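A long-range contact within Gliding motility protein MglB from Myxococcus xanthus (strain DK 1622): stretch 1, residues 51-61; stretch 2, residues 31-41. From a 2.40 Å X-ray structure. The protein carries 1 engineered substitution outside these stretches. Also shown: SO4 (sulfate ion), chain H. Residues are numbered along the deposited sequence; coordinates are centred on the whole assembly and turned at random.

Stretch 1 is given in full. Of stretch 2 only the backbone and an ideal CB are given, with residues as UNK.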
ATOM      1  N   ASP B  51      11.508   7.944  -9.577  1.00 75.87           N
ATOM      2  CA  ASP B  51      10.128   7.617  -9.923  1.00 69.73           C
ATOM      3  C   ASP B  51       9.217   8.063  -8.783  1.00 64.58           C
ATOM      4  O   ASP B  51       8.933   7.306  -7.853  1.00 64.55           O
ATOM      5  CB  ASP B  51       9.993   6.126 -10.209  1.00 74.05           C
ATOM      6  CG  ASP B  51       8.694   5.787 -10.912  1.00 70.11           C
ATOM      7  OD1 ASP B  51       7.689   6.504 -10.683  1.00 63.67           O
ATOM      8  OD2 ASP B  51       8.684   4.812 -11.695  1.00 73.68           O
ATOM      9  N   THR B  52       8.724   9.293  -8.885  1.00 56.28           N
ATOM     10  CA  THR B  52       7.860   9.841  -7.855  1.00 58.14           C
ATOM     11  C   THR B  52       6.475   9.192  -7.832  1.00 57.06           C
ATOM     12  O   THR B  52       5.770   9.302  -6.820  1.00 55.36           O
ATOM     13  CB  THR B  52       7.740  11.355  -8.056  1.00 64.98           C
ATOM     14  OG1 THR B  52       7.041  11.625  -9.282  1.00 64.82           O
ATOM     15  CG2 THR B  52       9.130  11.975  -8.137  1.00 65.87           C
ATOM     16  N   THR B  53       6.054   8.532  -8.913  1.00 54.55           N
ATOM     17  CA  THR B  53       4.774   7.831  -8.865  1.00 55.72           C
ATOM     18  C   THR B  53       4.877   6.570  -8.010  1.00 51.97           C
ATOM     19  O   THR B  53       3.999   6.305  -7.180  1.00 45.31           O
ATOM     20  CB  THR B  53       4.289   7.501 -10.277  1.00 54.46           C
ATOM     21  OG1 THR B  53       3.808   8.699 -10.897  1.00 64.61           O
ATOM     22  CG2 THR B  53       3.152   6.505 -10.228  1.00 45.16           C
ATOM     23  N   SER B  54       5.960   5.802  -8.181  1.00 50.94           N
ATOM     24  CA  SER B  54       6.228   4.668  -7.301  1.00 49.73           C
ATOM     25  C   SER B  54       6.440   5.117  -5.859  1.00 52.33           C
ATOM     26  O   SER B  54       5.944   4.477  -4.925  1.00 49.68           O
ATOM     27  CB  SER B  54       7.459   3.907  -7.791  1.00 51.97           C
ATOM     28  OG  SER B  54       7.237   3.280  -9.036  1.00 57.87           O
ATOM     29  N   LEU B  55       7.191   6.206  -5.661  1.00 55.59           N
ATOM     30  CA  LEU B  55       7.449   6.715  -4.315  1.00 53.01           C
ATOM     31  C   LEU B  55       6.148   7.033  -3.592  1.00 47.73           C
ATOM     32  O   LEU B  55       5.944   6.622  -2.444  1.00 45.18           O
ATOM     33  CB  LEU B  55       8.333   7.956  -4.401  1.00 58.41           C
ATOM     34  CG  LEU B  55       9.558   8.127  -3.507  1.00 60.77           C
ATOM     35  CD1 LEU B  55      10.386   6.848  -3.383  1.00 62.44           C
ATOM     36  CD2 LEU B  55      10.398   9.244  -4.104  1.00 69.16           C
ATOM     37  N   ALA B  56       5.242   7.745  -4.266  1.00 47.43           N
ATOM     38  CA  ALA B  56       3.958   8.084  -3.664  1.00 48.04           C
ATOM     39  C   ALA B  56       3.170   6.843  -3.270  1.00 46.69           C
ATOM     40  O   ALA B  56       2.434   6.859  -2.274  1.00 44.06           O
ATOM     41  CB  ALA B  56       3.138   8.934  -4.632  1.00 43.90           C
ATOM     42  N   SER B  57       3.288   5.766  -4.051  1.00 45.26           N
ATOM     43  CA  SER B  57       2.465   4.583  -3.810  1.00 47.08           C
ATOM     44  C   SER B  57       2.991   3.782  -2.621  1.00 40.24           C
ATOM     45  O   SER B  57       2.213   3.299  -1.797  1.00 35.62           O
ATOM     46  CB  SER B  57       2.424   3.719  -5.076  1.00 44.66           C
ATOM     47  OG  SER B  57       1.558   2.617  -4.915  1.00 47.82           O
ATOM     48  N   LEU B  58       4.313   3.633  -2.538  1.00 40.84           N
ATOM     49  CA  LEU B  58       4.931   2.988  -1.392  1.00 45.26           C
ATOM     50  C   LEU B  58       4.735   3.817  -0.129  1.00 46.89           C
ATOM     51  O   LEU B  58       4.486   3.269   0.954  1.00 43.66           O
ATOM     52  CB  LEU B  58       6.414   2.778  -1.673  1.00 43.49           C
ATOM     53  CG  LEU B  58       6.736   1.862  -2.843  1.00 48.73           C
ATOM     54  CD1 LEU B  58       8.164   2.110  -3.311  1.00 48.00           C
ATOM     55  CD2 LEU B  58       6.541   0.394  -2.438  1.00 39.73           C
ATOM     56  N   THR B  59       4.821   5.141  -0.259  1.00 42.68           N
ATOM     57  CA  THR B  59       4.641   6.007   0.894  1.00 39.29           C
ATOM     58  C   THR B  59       3.260   5.820   1.485  1.00 41.10           C
ATOM     59  O   THR B  59       3.115   5.593   2.690  1.00 47.56           O
ATOM     60  CB  THR B  59       4.878   7.465   0.496  1.00 48.68           C
ATOM     61  OG1 THR B  59       6.277   7.666   0.247  1.00 46.51           O
ATOM     62  CG2 THR B  59       4.413   8.413   1.595  1.00 45.81           C
ATOM     63  N   ALA B  60       2.225   5.890   0.650  1.00 45.83           N
ATOM     64  CA  ALA B  60       0.876   5.777   1.185  1.00 42.21           C
ATOM     65  C   ALA B  60       0.609   4.377   1.704  1.00 42.07           C
ATOM     66  O   ALA B  60      -0.189   4.203   2.634  1.00 45.57           O
ATOM     67  CB  ALA B  60      -0.153   6.166   0.127  1.00 43.47           C
ATOM     68  N   GLY B  61       1.254   3.367   1.115  1.00 48.64           N
ATOM     69  CA  GLY B  61       1.155   2.025   1.662  1.00 44.44           C
ATOM     70  C   GLY B  61       1.815   1.924   3.025  1.00 43.42           C
ATOM     71  O   GLY B  61       1.236   1.387   3.975  1.00 43.69           O
ATOM     72  N   UNK B  31      11.212  16.518  -2.525  1.00 71.92           N
ATOM     73  CA  UNK B  31      10.040  16.725  -1.683  1.00 73.38           C
ATOM     74  C   UNK B  31       8.828  16.302  -2.500  1.00 75.59           C
ATOM     75  O   UNK B  31       8.808  16.492  -3.720  1.00 80.05           O
ATOM     76  CB  UNK B  31       9.924  18.177  -1.213  1.00 73.38           C
ATOM     77  N   UNK B  32       7.824  15.714  -1.850  1.00 68.91           N
ATOM     78  CA  UNK B  32       6.574  15.480  -2.563  1.00 67.18           C
ATOM     79  C   UNK B  32       5.428  15.330  -1.576  1.00 65.17           C
ATOM     80  O   UNK B  32       5.633  15.123  -0.377  1.00 65.52           O
ATOM     81  CB  UNK B  32       6.680  14.238  -3.451  1.00 67.18           C
ATOM     82  N   UNK B  33       4.216  15.450  -2.116  1.00 59.08           N
ATOM     83  CA  UNK B  33       2.979  15.425  -1.359  1.00 55.06           C
ATOM     84  C   UNK B  33       2.086  14.334  -1.938  1.00 62.48           C
ATOM     85  O   UNK B  33       1.898  14.275  -3.156  1.00 54.84           O
ATOM     86  CB  UNK B  33       2.282  16.787  -1.389  1.00 55.06           C
ATOM     87  N   UNK B  34       1.544  13.469  -1.075  1.00 61.70           N
ATOM     88  CA  UNK B  34       0.796  12.293  -1.513  1.00 49.33           C
ATOM     89  C   UNK B  34      -0.467  12.155  -0.675  1.00 50.51           C
ATOM     90  O   UNK B  34      -0.438  12.308   0.550  1.00 51.70           O
ATOM     91  CB  UNK B  34       1.652  11.029  -1.411  1.00 49.33           C
ATOM     92  N   UNK B  35      -1.579  11.884  -1.344  1.00 52.67           N
ATOM     93  CA  UNK B  35      -2.806  11.512  -0.662  1.00 55.47           C
ATOM     94  C   UNK B  35      -2.645  10.150   0.018  1.00 50.72           C
ATOM     95  O   UNK B  35      -1.839   9.311  -0.394  1.00 47.20           O
ATOM     96  CB  UNK B  35      -3.978  11.487  -1.646  1.00 55.47           C
ATOM     97  N   UNK B  36      -3.444   9.927   1.058  1.00 47.61           N
ATOM     98  CA  UNK B  36      -3.393   8.652   1.754  1.00 50.07           C
ATOM     99  C   UNK B  36      -3.744   7.488   0.829  1.00 57.38           C
ATOM    100  O   UNK B  36      -3.190   6.389   0.973  1.00 48.57           O
ATOM    101  CB  UNK B  36      -4.341   8.672   2.955  1.00 50.07           C
ATOM    102  N   UNK B  37      -4.635   7.708  -0.136  1.00 48.53           N
ATOM    103  CA  UNK B  37      -5.055   6.622  -1.004  1.00 46.58           C
ATOM    104  C   UNK B  37      -4.008   6.280  -2.051  1.00 42.72           C
ATOM    105  O   UNK B  37      -4.238   5.362  -2.838  1.00 45.28           O
ATOM    106  CB  UNK B  37      -6.374   6.983  -1.690  1.00 46.58           C
ATOM    107  N   UNK B  38      -2.885   7.000  -2.082  1.00 44.74           N
ATOM    108  CA  UNK B  38      -1.795   6.735  -2.999  1.00 39.58           C
ATOM    109  C   UNK B  38      -1.590   7.796  -4.061  1.00 44.93           C
ATOM    110  O   UNK B  38      -0.565   7.759  -4.755  1.00 41.24           O
ATOM    111  CB  UNK B  38      -2.028   5.386  -3.682  1.00 39.58           C
ATOM    112  N   UNK B  39      -2.527   8.727  -4.226  1.00 44.36           N
ATOM    113  CA  UNK B  39      -2.473   9.682  -5.330  1.00 47.60           C
ATOM    114  C   UNK B  39      -1.426  10.776  -5.079  1.00 49.37           C
ATOM    115  O   UNK B  39      -1.522  11.534  -4.106  1.00 50.17           O
ATOM    116  CB  UNK B  39      -3.850  10.314  -5.544  1.00 47.60           C
ATOM    117  N   UNK B  40      -0.443  10.870  -5.972  1.00 48.39           N
ATOM    118  CA  UNK B  40       0.571  11.916  -5.910  1.00 51.68           C
ATOM    119  C   UNK B  40      -0.048  13.269  -6.252  1.00 60.13           C
ATOM    120  O   UNK B  40      -0.660  13.428  -7.315  1.00 57.74           O
ATOM    121  CB  UNK B  40       1.729  11.602  -6.859  1.00 51.68           C
ATOM    122  N   UNK B  41       0.105  14.246  -5.361  1.00 62.30           N
ATOM    123  CA  UNK B  41      -0.472  15.569  -5.562  1.00 61.48           C
ATOM    124  C   UNK B  41       0.567  16.573  -6.047  1.00 62.80           C
ATOM    125  O   UNK B  41       0.295  17.351  -6.962  1.00 69.74           O
ATOM    126  CB  UNK B  41      -1.111  16.067  -4.264  1.00 61.48           C
TER
HETATM  127  S   SO4 H 201     -11.027   9.500  -0.532  1.00106.42           S
HETATM  128  O1  SO4 H 201     -10.704   9.475  -1.951  1.00 84.73           O
HETATM  129  O2  SO4 H 201     -10.621  10.812  -0.022  1.00 98.57           O
HETATM  130  O3  SO4 H 201     -10.333   8.439   0.170  1.00 79.41           O
HETATM  131  O4  SO4 H 201     -12.480   9.293  -0.417  1.00 84.05           O

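Stretch 1 is a helix, 52-61, whose small side chains A56 and A60 face a strand, a turn and the start of a second strand in stretch 2. No direct hydrogen bond joins the two, so shape decides most positions.

At position 31 the CB has nothing of stretch 1 nearby, and the helix sets no preference; the residue is V31.

Position 32 points its CB toward the helix but from a distance, with L55, A56 and T59 beyond. A long apolar or aromatic side chain could span the gap. F32, with chi1 in p, does so: CE2 lies 3.5 Å from L55 CD2, and the ring edge meets T59, CZ to OG1 3.5 Å. That hydroxyl already donates to L55 O within its own helix.

Position 33 points away, as alternation in a strand requires, and stretch 1 does not restrict it; it is L33.

At position 34 the ideal CB is 4.1 Å from A56 CB and 4.8 Å from T59 CG2. So near the helix, a compact apolar residue, valine, alanine or perhaps isoleucine, fits well. V34 sets CG2 3.7 Å from A56 CB and CG1 3.6 Å from T59 CG2.

Position 35 points away and opens a type I turn that ends at 38, where a side chain able to accept from the turn backbone is favoured: aspartate, asparagine or serine. D35 OD1 accepts from the backbone N of residue 37, 2.9 Å away.

Positions 36 and 37 also point away, so stretch 1 sets no preference; they lie inside the turn, where polar residues are common. The backbone of K36 makes the contact, its O 3.2 Å from A60 CB; a water bridges that O and A60 O. N37 OD1 accepts from the backbone N of residue 39 at 3.0 Å, and its ND2 makes a weak hydrogen bond to the sulfate.

Position 38 has phi/psi of 112/-12, where a CB would jam against the preceding carbonyl O; this alone calls for glycine. Its ideal CB would also lie 4.3 Å from A60 CB. G38 brings its CA within 3.6 Å of A60 CB, and a water links its O to T53 O.

Position 39 points away, and stretch 1 leaves its choice open. Q39 reaches along its own stretch, NE2 donating to the O of residue 40 at 2.8 Å.

At position 40 the ideal CB sits 3.7 Å from A56 CB, beside the first helical turn; leucine, isoleucine, valine or methionine would be suitable. L40 packs its CB 3.8 Å from A56 CB and extends CD2 to 3.5 Å from T52 OG1.

Position 41 is out of reach, and I41 makes no contact with the helix.

Stretch 2, residues 31-41: VFLVDKNGQLI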
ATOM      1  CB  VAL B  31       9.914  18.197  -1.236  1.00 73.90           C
ATOM      2  CG1 VAL B  31       8.471  18.540  -0.822  1.00 67.91           C
ATOM      3  CG2 VAL B  31      10.907  18.507  -0.123  1.00 84.77           C
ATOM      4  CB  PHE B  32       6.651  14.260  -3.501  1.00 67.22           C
ATOM      5  CG  PHE B  32       6.897  12.955  -2.807  1.00 63.48           C
ATOM      6  CD1 PHE B  32       5.839  12.193  -2.333  1.00 61.15           C
ATOM      7  CD2 PHE B  32       8.188  12.472  -2.656  1.00 65.58           C
ATOM      8  CE1 PHE B  32       6.067  10.974  -1.695  1.00 66.20           C
ATOM      9  CE2 PHE B  32       8.431  11.260  -2.021  1.00 65.58           C
ATOM     10  CZ  PHE B  32       7.373  10.504  -1.541  1.00 61.27           C
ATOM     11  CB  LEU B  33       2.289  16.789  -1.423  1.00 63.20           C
ATOM     12  CG  LEU B  33       1.190  17.026  -0.393  1.00 64.40           C
ATOM     13  CD1 LEU B  33       1.823  17.181   0.981  1.00 66.40           C
ATOM     14  CD2 LEU B  33       0.294  18.232  -0.741  1.00 63.00           C
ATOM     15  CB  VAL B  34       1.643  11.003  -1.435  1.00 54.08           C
ATOM     16  CG1 VAL B  34       2.221  10.807  -0.051  1.00 48.56           C
ATOM     17  CG2 VAL B  34       0.810   9.788  -1.819  1.00 51.31           C
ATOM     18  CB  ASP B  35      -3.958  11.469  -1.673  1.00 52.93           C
ATOM     19  CG  ASP B  35      -5.314  11.413  -1.014  1.00 59.14           C
ATOM     20  OD1 ASP B  35      -5.638  10.396  -0.354  1.00 59.20           O
ATOM     21  OD2 ASP B  35      -6.071  12.397  -1.168  1.00 71.70           O
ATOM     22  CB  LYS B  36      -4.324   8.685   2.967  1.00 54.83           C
ATOM     23  CG  LYS B  36      -3.624   9.132   4.252  1.00 52.76           C
ATOM     24  CD  LYS B  36      -4.549   9.034   5.454  1.00 61.18           C
ATOM     25  CE  LYS B  36      -3.950   9.779   6.649  1.00 64.64           C
ATOM     26  NZ  LYS B  36      -4.745   9.566   7.883  1.00 67.74           N
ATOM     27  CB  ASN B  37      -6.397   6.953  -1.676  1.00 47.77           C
ATOM     28  CG  ASN B  37      -6.335   8.182  -2.597  1.00 45.38           C
ATOM     29  OD1 ASN B  37      -5.303   8.493  -3.212  1.00 48.49           O
ATOM     30  ND2 ASN B  37      -7.458   8.877  -2.701  1.00 56.80           N
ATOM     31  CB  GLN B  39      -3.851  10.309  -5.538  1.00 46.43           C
ATOM     32  CG  GLN B  39      -3.847  11.477  -6.526  1.00 42.61           C
ATOM     33  CD  GLN B  39      -3.446  11.040  -7.922  1.00 44.51           C
ATOM     34  OE1 GLN B  39      -3.951  10.045  -8.429  1.00 51.27           O
ATOM     35  NE2 GLN B  39      -2.502  11.754  -8.530  1.00 48.55           N
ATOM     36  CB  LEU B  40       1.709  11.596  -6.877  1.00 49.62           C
ATOM     37  CG  LEU B  40       2.769  12.681  -7.081  1.00 56.76           C
ATOM     38  CD1 LEU B  40       3.453  12.994  -5.763  1.00 57.99           C
ATOM     39  CD2 LEU B  40       3.806  12.258  -8.119  1.00 52.42           C
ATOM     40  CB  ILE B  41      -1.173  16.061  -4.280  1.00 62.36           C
ATOM     41  CG1 ILE B  41      -2.254  15.072  -3.867  1.00 52.18           C
ATOM     42  CG2 ILE B  41      -1.797  17.417  -4.514  1.00 65.97           C
ATOM     43  CD1 ILE B  41      -2.671  15.188  -2.414  1.00 60.39           C
TER
HETATM   44  O   HOH W   1      -1.810   6.143   3.518  1.00 45.63           O
HETATM   45  O   HOH W   2       1.362   6.864  -6.652  1.00 43.83           O
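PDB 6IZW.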